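PDB 2H34: Serine/threonine-protein kinase pknE from Mycobacterium tuberculosis, which transfers phosphate from ATP to serine and threonine side chains of proteins and probably helps the bacterium survive inside infected macrophages. Local coordinates for residues A138-I143 and Y219-V224; A155-V160 and A173-F178. All blocks are in the same frame, centred on the assembly; numbering follows the deposited sequence.

Overall arrangement
The two contacts lie in the larger lobe of the kinase catalytic domain, with centres about 11 Å apart. In chain order the segments run 138-143, 155-160, 173-178 and 219-224, so both segments of interaction 2 lie between those of interaction 1 in sequence. Interaction 1 joins helix 133-152 to helix 217-230, whereas interaction 2 joins the loop carrying Asp159, the predicted proton acceptor, to strand 173-175 and the residues after it. They also touch directly: Ile143 packs on Ala173, and Ala220 lies against Asp159 and Val160. Ala220 and Ile143 therefore link the buried helix pair directly to the catalytic loop and to strand 173-175.

Interaction 1 of 2, residues A138-I143 and Y219-V224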
ATOM      1  N   ALA A 138      -7.196 -13.087   0.988  1.00 68.46           N
ATOM      2  CA  ALA A 138      -8.158 -12.249   0.280  1.00 68.31           C
ATOM      3  C   ALA A 138      -7.672 -10.804   0.220  1.00 68.32           C
ATOM      4  O   ALA A 138      -7.667 -10.189  -0.842  1.00 68.53           O
ATOM      5  CB  ALA A 138      -9.517 -12.329   0.920  1.00 68.32           C
ATOM      6  N   ILE A 139      -7.223 -10.269   1.351  1.00 68.18           N
ATOM      7  CA  ILE A 139      -6.716  -8.901   1.371  1.00 67.63           C
ATOM      8  C   ILE A 139      -5.454  -8.758   0.516  1.00 67.92           C
ATOM      9  O   ILE A 139      -5.400  -7.897  -0.358  1.00 68.47           O
ATOM     10  CB  ILE A 139      -6.573  -8.350   2.812  1.00 67.45           C
ATOM     11  CG1 ILE A 139      -7.981  -8.193   3.406  1.00 67.07           C
ATOM     12  CG2 ILE A 139      -5.851  -7.005   2.817  1.00 65.39           C
ATOM     13  CD1 ILE A 139      -8.067  -8.393   4.883  1.00 65.77           C
ATOM     14  N   VAL A 140      -4.467  -9.625   0.710  1.00 67.79           N
ATOM     15  CA  VAL A 140      -3.245  -9.550  -0.107  1.00 67.39           C
ATOM     16  C   VAL A 140      -3.546  -9.597  -1.609  1.00 66.94           C
ATOM     17  O   VAL A 140      -2.959  -8.849  -2.387  1.00 66.49           O
ATOM     18  CB  VAL A 140      -2.229 -10.630   0.297  1.00 67.48           C
ATOM     19  CG1 VAL A 140      -1.083 -10.693  -0.679  1.00 66.92           C
ATOM     20  CG2 VAL A 140      -1.691 -10.325   1.687  1.00 68.24           C
ATOM     21  N   ARG A 141      -4.494 -10.444  -1.999  1.00 66.94           N
ATOM     22  CA  ARG A 141      -4.838 -10.614  -3.413  1.00 66.99           C
ATOM     23  C   ARG A 141      -5.264  -9.304  -4.062  1.00 65.88           C
ATOM     24  O   ARG A 141      -4.745  -8.940  -5.108  1.00 65.45           O
ATOM     25  CB  ARG A 141      -5.898 -11.710  -3.614  1.00 67.30           C
ATOM     26  CG  ARG A 141      -6.028 -12.163  -5.067  1.00 70.64           C
ATOM     27  CD  ARG A 141      -7.188 -13.100  -5.308  1.00 76.11           C
ATOM     28  NE  ARG A 141      -7.135 -14.257  -4.412  1.00 82.89           N
ATOM     29  CZ  ARG A 141      -8.112 -14.608  -3.570  1.00 85.86           C
ATOM     30  NH1 ARG A 141      -9.243 -13.902  -3.517  1.00 87.23           N
ATOM     31  NH2 ARG A 141      -7.967 -15.673  -2.782  1.00 85.98           N
ATOM     32  N   GLN A 142      -6.177  -8.593  -3.408  1.00 65.47           N
ATOM     33  CA  GLN A 142      -6.687  -7.310  -3.895  1.00 65.64           C
ATOM     34  C   GLN A 142      -5.642  -6.203  -3.979  1.00 66.34           C
ATOM     35  O   GLN A 142      -5.665  -5.429  -4.921  1.00 67.11           O
ATOM     36  CB  GLN A 142      -7.831  -6.806  -3.025  1.00 65.45           C
ATOM     37  CG  GLN A 142      -9.013  -7.707  -2.930  1.00 64.53           C
ATOM     38  CD  GLN A 142      -9.956  -7.262  -1.839  1.00 65.24           C
ATOM     39  OE1 GLN A 142      -9.937  -7.811  -0.741  1.00 66.76           O
ATOM     40  NE2 GLN A 142     -10.776  -6.251  -2.123  1.00 64.13           N
ATOM     41  N   ILE A 143      -4.758  -6.089  -2.987  1.00 66.72           N
ATOM     42  CA  ILE A 143      -3.733  -5.058  -3.030  1.00 66.93           C
ATOM     43  C   ILE A 143      -2.666  -5.386  -4.070  1.00 67.30           C
ATOM     44  O   ILE A 143      -2.214  -4.496  -4.793  1.00 67.58           O
ATOM     45  CB  ILE A 143      -3.088  -4.804  -1.645  1.00 67.03           C
ATOM     46  CG1 ILE A 143      -4.043  -4.033  -0.758  1.00 67.02           C
ATOM     47  CG2 ILE A 143      -1.814  -3.986  -1.763  1.00 66.34           C
ATOM     48  CD1 ILE A 143      -4.813  -4.920   0.105  1.00 69.19           C
ATOM     49  N   TYR A 219       8.156  -7.578  -2.536  1.00 76.99           N
ATOM     50  CA  TYR A 219       8.833  -7.891  -1.277  1.00 77.28           C
ATOM     51  C   TYR A 219       7.980  -7.370  -0.126  1.00 77.41           C
ATOM     52  O   TYR A 219       7.615  -8.126   0.785  1.00 77.80           O
ATOM     53  CB  TYR A 219      10.226  -7.240  -1.233  1.00 77.26           C
ATOM     54  CG  TYR A 219      11.097  -7.602  -0.029  1.00 77.63           C
ATOM     55  CD1 TYR A 219      12.106  -8.555  -0.150  1.00 78.88           C
ATOM     56  CD2 TYR A 219      10.952  -6.964   1.205  1.00 76.99           C
ATOM     57  CE1 TYR A 219      12.926  -8.890   0.919  1.00 77.69           C
ATOM     58  CE2 TYR A 219      11.770  -7.301   2.290  1.00 76.81           C
ATOM     59  CZ  TYR A 219      12.751  -8.270   2.130  1.00 77.60           C
ATOM     60  OH  TYR A 219      13.582  -8.645   3.161  1.00 78.60           O
ATOM     61  N   ALA A 220       7.667  -6.073  -0.179  1.00 76.83           N
ATOM     62  CA  ALA A 220       6.863  -5.425   0.840  1.00 75.90           C
ATOM     63  C   ALA A 220       5.571  -6.213   1.129  1.00 75.57           C
ATOM     64  O   ALA A 220       5.295  -6.578   2.278  1.00 75.19           O
ATOM     65  CB  ALA A 220       6.557  -4.011   0.417  1.00 75.96           C
ATOM     66  N   LEU A 221       4.812  -6.520   0.078  1.00 75.04           N
ATOM     67  CA  LEU A 221       3.534  -7.230   0.232  1.00 74.88           C
ATOM     68  C   LEU A 221       3.677  -8.546   0.992  1.00 74.78           C
ATOM     69  O   LEU A 221       2.774  -8.953   1.727  1.00 74.92           O
ATOM     70  CB  LEU A 221       2.882  -7.480  -1.126  1.00 74.52           C
ATOM     71  CG  LEU A 221       1.395  -7.823  -1.155  1.00 73.86           C
ATOM     72  CD1 LEU A 221       0.572  -6.651  -0.681  1.00 72.81           C
ATOM     73  CD2 LEU A 221       0.965  -8.223  -2.559  1.00 73.26           C
ATOM     74  N   THR A 222       4.821  -9.200   0.814  1.00 74.43           N
ATOM     75  CA  THR A 222       5.060 -10.484   1.448  1.00 74.10           C
ATOM     76  C   THR A 222       5.313 -10.305   2.952  1.00 74.63           C
ATOM     77  O   THR A 222       4.804 -11.087   3.762  1.00 74.86           O
ATOM     78  CB  THR A 222       6.197 -11.255   0.746  1.00 73.72           C
ATOM     79  OG1 THR A 222       6.023 -11.162  -0.666  1.00 71.88           O
ATOM     80  CG2 THR A 222       6.180 -12.710   1.139  1.00 73.31           C
ATOM     81  N   CYS A 223       6.071  -9.272   3.324  1.00 74.73           N
ATOM     82  CA  CYS A 223       6.135  -8.849   4.723  1.00 75.04           C
ATOM     83  C   CYS A 223       4.717  -8.559   5.262  1.00 75.05           C
ATOM     84  O   CYS A 223       4.334  -9.035   6.337  1.00 75.15           O
ATOM     85  CB  CYS A 223       7.015  -7.612   4.878  1.00 75.04           C
ATOM     86  SG  CYS A 223       8.728  -7.805   4.316  1.00 76.92           S
ATOM     87  N   VAL A 224       3.925  -7.811   4.500  1.00 74.52           N
ATOM     88  CA  VAL A 224       2.584  -7.488   4.943  1.00 74.28           C
ATOM     89  C   VAL A 224       1.755  -8.764   5.143  1.00 74.60           C
ATOM     90  O   VAL A 224       1.073  -8.917   6.170  1.00 74.81           O
ATOM     91  CB  VAL A 224       1.878  -6.508   3.991  1.00 74.10           C
ATOM     92  CG1 VAL A 224       0.424  -6.355   4.387  1.00 74.39           C
ATOM     93  CG2 VAL A 224       2.556  -5.161   4.023  1.00 73.08           C
TER
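No flat group enters the contact of Val140 and Ile143 with Leu221, so there is no ring face or edge to assign between them; the touching surfaces are branched aliphatic groups. The one aromatic ring in the two segments, that of Tyr219, is carried on the far side of its helix and meets His246 with the planes at about 50°. The evidence for apolar packing is direct: no hydrogen bond joins the segments, all three touching residues are buried, and about 180 Å² of surface is lost between them.

Leu221 is the hub, because its two methyls divide the work. Leu221 CD2 lies 3.7 Å from Val140 CG1, and the same Val140 methyl is 3.8 Å from Leu221 CG, which places it against the fork of the leucine as well as one branch. The other prong, Leu221 CD1, reaches Ile143 CG2 at 3.7 Å. Val140 and Ile143 are three residues apart, and the leucine thus bridges neighbouring positions on successive turns; in both pairs the side chains run at a slant to one another. With CG anti to the backbone N (chi1 -162°), Leu221 extends its fork toward helix 133-152. Val140 has CG1 in the corresponding anti position (chi1 171°), which presents that methyl to the leucine. Within the two segments the closest CA atoms are those of Val140 and Leu221, 7.2 Å apart.

This is the packing of helix alphaE (133-152) on helix alphaF (217-230) in the core of the kinase C-terminal lobe. Leu221 also rests on Cys284 and Leu287 of helix 284-293, while Ile143 and Val224 both touch Ile165 of strand 165-167, and Ile143 continues to Ala173 and Leu175 of strand 173-175.

Interaction 2 of 2, residues A155-V160 and A173-F178; sequences ATHRDV and AYLVDF
Leu175 points its side chain at His157 from the opposite direction, so that a methyl meets the imidazole over one face. Leu175 CD2 sits 4.0 Å from the centroid of the His157 ring, and the line between them is 25° off the ring normal, which meets the geometry of a CH-pi contact. The methyl is displaced toward the rim, where His157 CE1 is the nearest ring atom to Leu175 CD2 at 3.7 Å; His157 ND1 follows at 3.9 Å from the same methyl.

The second leucine branch goes elsewhere. Leu175 CD1 approaches Val160 CG1 to 3.9 Å, and these two side chains meet at about a right angle. The fork at CG lets one leucine meet both loop residues, and chi1 175°, with CG anti to the backbone N, directs that fork toward the loop. No hydrogen bond links the segments: the contact is apolar apart from the imidazole.

In sequence, His157, Arg158 and Asp159 form the kinase HRD motif of the catalytic loop, and Asp177 and Phe178 begin the DFG motif. Asp159, the predicted proton acceptor, makes a salt bridge with Arg206, and Asp177 makes one with Lys65, a predicted ATP-binding residue. Leu175 thus packs the loop bearing the first aspartate against the chain leading to the second.

Helix 133-152 packs against both partners, with Leu147 touching Val160 and Leu175. Ala220 of helix 217-230 lies against Val160 and Asp159, while strand 173-175 forms an outer strand of a small antiparallel sheet beside strand 165-167.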
ATOM      1  N   ALA A 155       3.866   3.503 -12.947  1.00 75.30           N
ATOM      2  CA  ALA A 155       3.840   4.208 -11.677  1.00 75.74           C
ATOM      3  C   ALA A 155       4.116   3.210 -10.557  1.00 76.38           C
ATOM      4  O   ALA A 155       3.316   3.063  -9.636  1.00 76.56           O
ATOM      5  CB  ALA A 155       2.504   4.886 -11.480  1.00 75.26           C
ATOM      6  N   THR A 156       5.251   2.518 -10.650  1.00 77.24           N
ATOM      7  CA  THR A 156       5.625   1.489  -9.673  1.00 77.92           C
ATOM      8  C   THR A 156       5.798   2.054  -8.260  1.00 78.52           C
ATOM      9  O   THR A 156       6.561   2.995  -8.040  1.00 78.47           O
ATOM     10  CB  THR A 156       6.919   0.738 -10.088  1.00 77.82           C
ATOM     11  OG1 THR A 156       6.906   0.506 -11.497  1.00 78.48           O
ATOM     12  CG2 THR A 156       7.035  -0.597  -9.369  1.00 76.86           C
ATOM     13  N   HIS A 157       5.074   1.461  -7.316  1.00 79.46           N
ATOM     14  CA  HIS A 157       5.231   1.754  -5.896  1.00 80.19           C
ATOM     15  C   HIS A 157       6.457   1.060  -5.377  1.00 80.72           C
ATOM     16  O   HIS A 157       6.606  -0.143  -5.550  1.00 81.03           O
ATOM     17  CB  HIS A 157       4.020   1.254  -5.117  1.00 79.94           C
ATOM     18  CG  HIS A 157       2.816   2.120  -5.278  1.00 80.19           C
ATOM     19  ND1 HIS A 157       2.080   2.576  -4.206  1.00 80.46           N
ATOM     20  CD2 HIS A 157       2.242   2.648  -6.385  1.00 80.12           C
ATOM     21  CE1 HIS A 157       1.089   3.328  -4.651  1.00 81.53           C
ATOM     22  NE2 HIS A 157       1.163   3.384  -5.969  1.00 80.62           N
ATOM     23  N   ARG A 158       7.329   1.818  -4.725  1.00 81.58           N
ATOM     24  CA  ARG A 158       8.514   1.237  -4.095  1.00 82.00           C
ATOM     25  C   ARG A 158       8.209   0.311  -2.913  1.00 81.83           C
ATOM     26  O   ARG A 158       9.123  -0.343  -2.409  1.00 82.03           O
ATOM     27  CB  ARG A 158       9.479   2.338  -3.653  1.00 82.18           C
ATOM     28  CG  ARG A 158      10.521   2.687  -4.694  1.00 83.62           C
ATOM     29  CD  ARG A 158      11.431   3.797  -4.192  1.00 86.62           C
ATOM     30  NE  ARG A 158      12.007   4.565  -5.295  1.00 88.07           N
ATOM     31  CZ  ARG A 158      12.105   5.891  -5.319  1.00 88.60           C
ATOM     32  NH1 ARG A 158      11.659   6.616  -4.295  1.00 89.66           N
ATOM     33  NH2 ARG A 158      12.635   6.493  -6.376  1.00 88.46           N
ATOM     34  N   ASP A 159       6.947   0.263  -2.468  1.00 81.62           N
ATOM     35  CA  ASP A 159       6.571  -0.516  -1.281  1.00 81.41           C
ATOM     36  C   ASP A 159       5.101  -0.430  -0.898  1.00 81.51           C
ATOM     37  O   ASP A 159       4.296   0.231  -1.560  1.00 81.99           O
ATOM     38  CB  ASP A 159       7.363  -0.030  -0.080  1.00 81.45           C
ATOM     39  CG  ASP A 159       7.120   1.420   0.202  1.00 81.26           C
ATOM     40  OD1 ASP A 159       5.980   1.878  -0.042  1.00 79.27           O
ATOM     41  OD2 ASP A 159       8.079   2.101   0.638  1.00 82.41           O
ATOM     42  N   VAL A 160       4.772  -1.094   0.208  1.00 81.02           N
ATOM     43  CA  VAL A 160       3.423  -1.126   0.749  1.00 80.49           C
ATOM     44  C   VAL A 160       3.550  -1.117   2.264  1.00 80.36           C
ATOM     45  O   VAL A 160       4.428  -1.794   2.821  1.00 80.82           O
ATOM     46  CB  VAL A 160       2.668  -2.423   0.372  1.00 80.42           C
ATOM     47  CG1 VAL A 160       1.188  -2.144   0.192  1.00 80.38           C
ATOM     48  CG2 VAL A 160       3.221  -3.045  -0.884  1.00 80.47           C
ATOM     49  N   ALA A 173     -10.624  -4.190  -0.192  1.00 63.05           N
ATOM     50  CA  ALA A 173      -9.438  -3.416   0.125  1.00 63.40           C
ATOM     51  C   ALA A 173      -8.941  -2.562  -1.023  1.00 63.52           C
ATOM     52  O   ALA A 173      -8.841  -3.026  -2.145  1.00 63.39           O
ATOM     53  CB  ALA A 173      -8.334  -4.329   0.615  1.00 63.57           C
ATOM     54  N   TYR A 174      -8.609  -1.313  -0.710  1.00 64.26           N
ATOM     55  CA  TYR A 174      -7.988  -0.403  -1.654  1.00 64.93           C
ATOM     56  C   TYR A 174      -6.563  -0.100  -1.268  1.00 66.25           C
ATOM     57  O   TYR A 174      -6.247   0.051  -0.090  1.00 66.30           O
ATOM     58  CB  TYR A 174      -8.704   0.930  -1.646  1.00 64.64           C
ATOM     59  CG  TYR A 174     -10.084   0.898  -2.177  1.00 63.00           C
ATOM     60  CD1 TYR A 174     -10.313   1.020  -3.530  1.00 62.65           C
ATOM     61  CD2 TYR A 174     -11.175   0.776  -1.320  1.00 62.33           C
ATOM     62  CE1 TYR A 174     -11.605   1.001  -4.027  1.00 63.87           C
ATOM     63  CE2 TYR A 174     -12.458   0.766  -1.804  1.00 61.70           C
ATOM     64  CZ  TYR A 174     -12.660   0.880  -3.155  1.00 62.18           C
ATOM     65  OH  TYR A 174     -13.917   0.855  -3.660  1.00 65.90           O
ATOM     66  N   LEU A 175      -5.713   0.039  -2.273  1.00 67.87           N
ATOM     67  CA  LEU A 175      -4.383   0.582  -2.065  1.00 69.52           C
ATOM     68  C   LEU A 175      -4.484   2.101  -2.131  1.00 70.86           C
ATOM     69  O   LEU A 175      -4.858   2.649  -3.172  1.00 70.50           O
ATOM     70  CB  LEU A 175      -3.407   0.058  -3.132  1.00 68.87           C
ATOM     71  CG  LEU A 175      -2.004   0.666  -3.088  1.00 68.36           C
ATOM     72  CD1 LEU A 175      -1.159   0.022  -1.990  1.00 67.20           C
ATOM     73  CD2 LEU A 175      -1.310   0.564  -4.434  1.00 67.72           C
ATOM     74  N   VAL A 176      -4.177   2.767  -1.015  1.00 73.10           N
ATOM     75  CA  VAL A 176      -4.143   4.241  -0.961  1.00 75.78           C
ATOM     76  C   VAL A 176      -2.726   4.768  -0.730  1.00 77.80           C
ATOM     77  O   VAL A 176      -1.916   4.110  -0.081  1.00 78.29           O
ATOM     78  CB  VAL A 176      -5.083   4.822   0.128  1.00 75.46           C
ATOM     79  CG1 VAL A 176      -6.519   4.702  -0.290  1.00 75.37           C
ATOM     80  CG2 VAL A 176      -4.877   4.127   1.461  1.00 76.03           C
ATOM     81  N   ASP A 177      -2.429   5.958  -1.240  1.00 80.43           N
ATOM     82  CA  ASP A 177      -1.071   6.499  -1.121  1.00 83.13           C
ATOM     83  C   ASP A 177      -0.789   7.375   0.120  1.00 84.44           C
ATOM     84  O   ASP A 177       0.088   8.241   0.068  1.00 84.57           O
ATOM     85  CB  ASP A 177      -0.663   7.234  -2.412  1.00 83.46           C
ATOM     86  CG  ASP A 177      -1.403   8.566  -2.607  1.00 85.38           C
ATOM     87  OD1 ASP A 177      -1.880   9.165  -1.611  1.00 86.85           O
ATOM     88  OD2 ASP A 177      -1.493   9.029  -3.774  1.00 87.21           O
ATOM     89  N   PHE A 178      -1.512   7.156   1.225  1.00 86.24           N
ATOM     90  CA  PHE A 178      -1.362   8.014   2.425  1.00 87.81           C
ATOM     91  C   PHE A 178      -1.509   7.300   3.787  1.00 88.72           C
ATOM     92  O   PHE A 178      -1.476   6.070   3.843  1.00 89.16           O
ATOM     93  CB  PHE A 178      -2.250   9.272   2.334  1.00 87.71           C
ATOM     94  CG  PHE A 178      -3.644   9.020   1.823  1.00 88.51           C
ATOM     95  CD1 PHE A 178      -4.714   8.899   2.708  1.00 89.61           C
ATOM     96  CD2 PHE A 178      -3.904   8.955   0.454  1.00 89.16           C
ATOM     97  CE1 PHE A 178      -6.024   8.694   2.234  1.00 88.81           C
ATOM     98  CE2 PHE A 178      -5.207   8.741  -0.026  1.00 88.79           C
ATOM     99  CZ  PHE A 178      -6.265   8.614   0.867  1.00 88.21           C
TER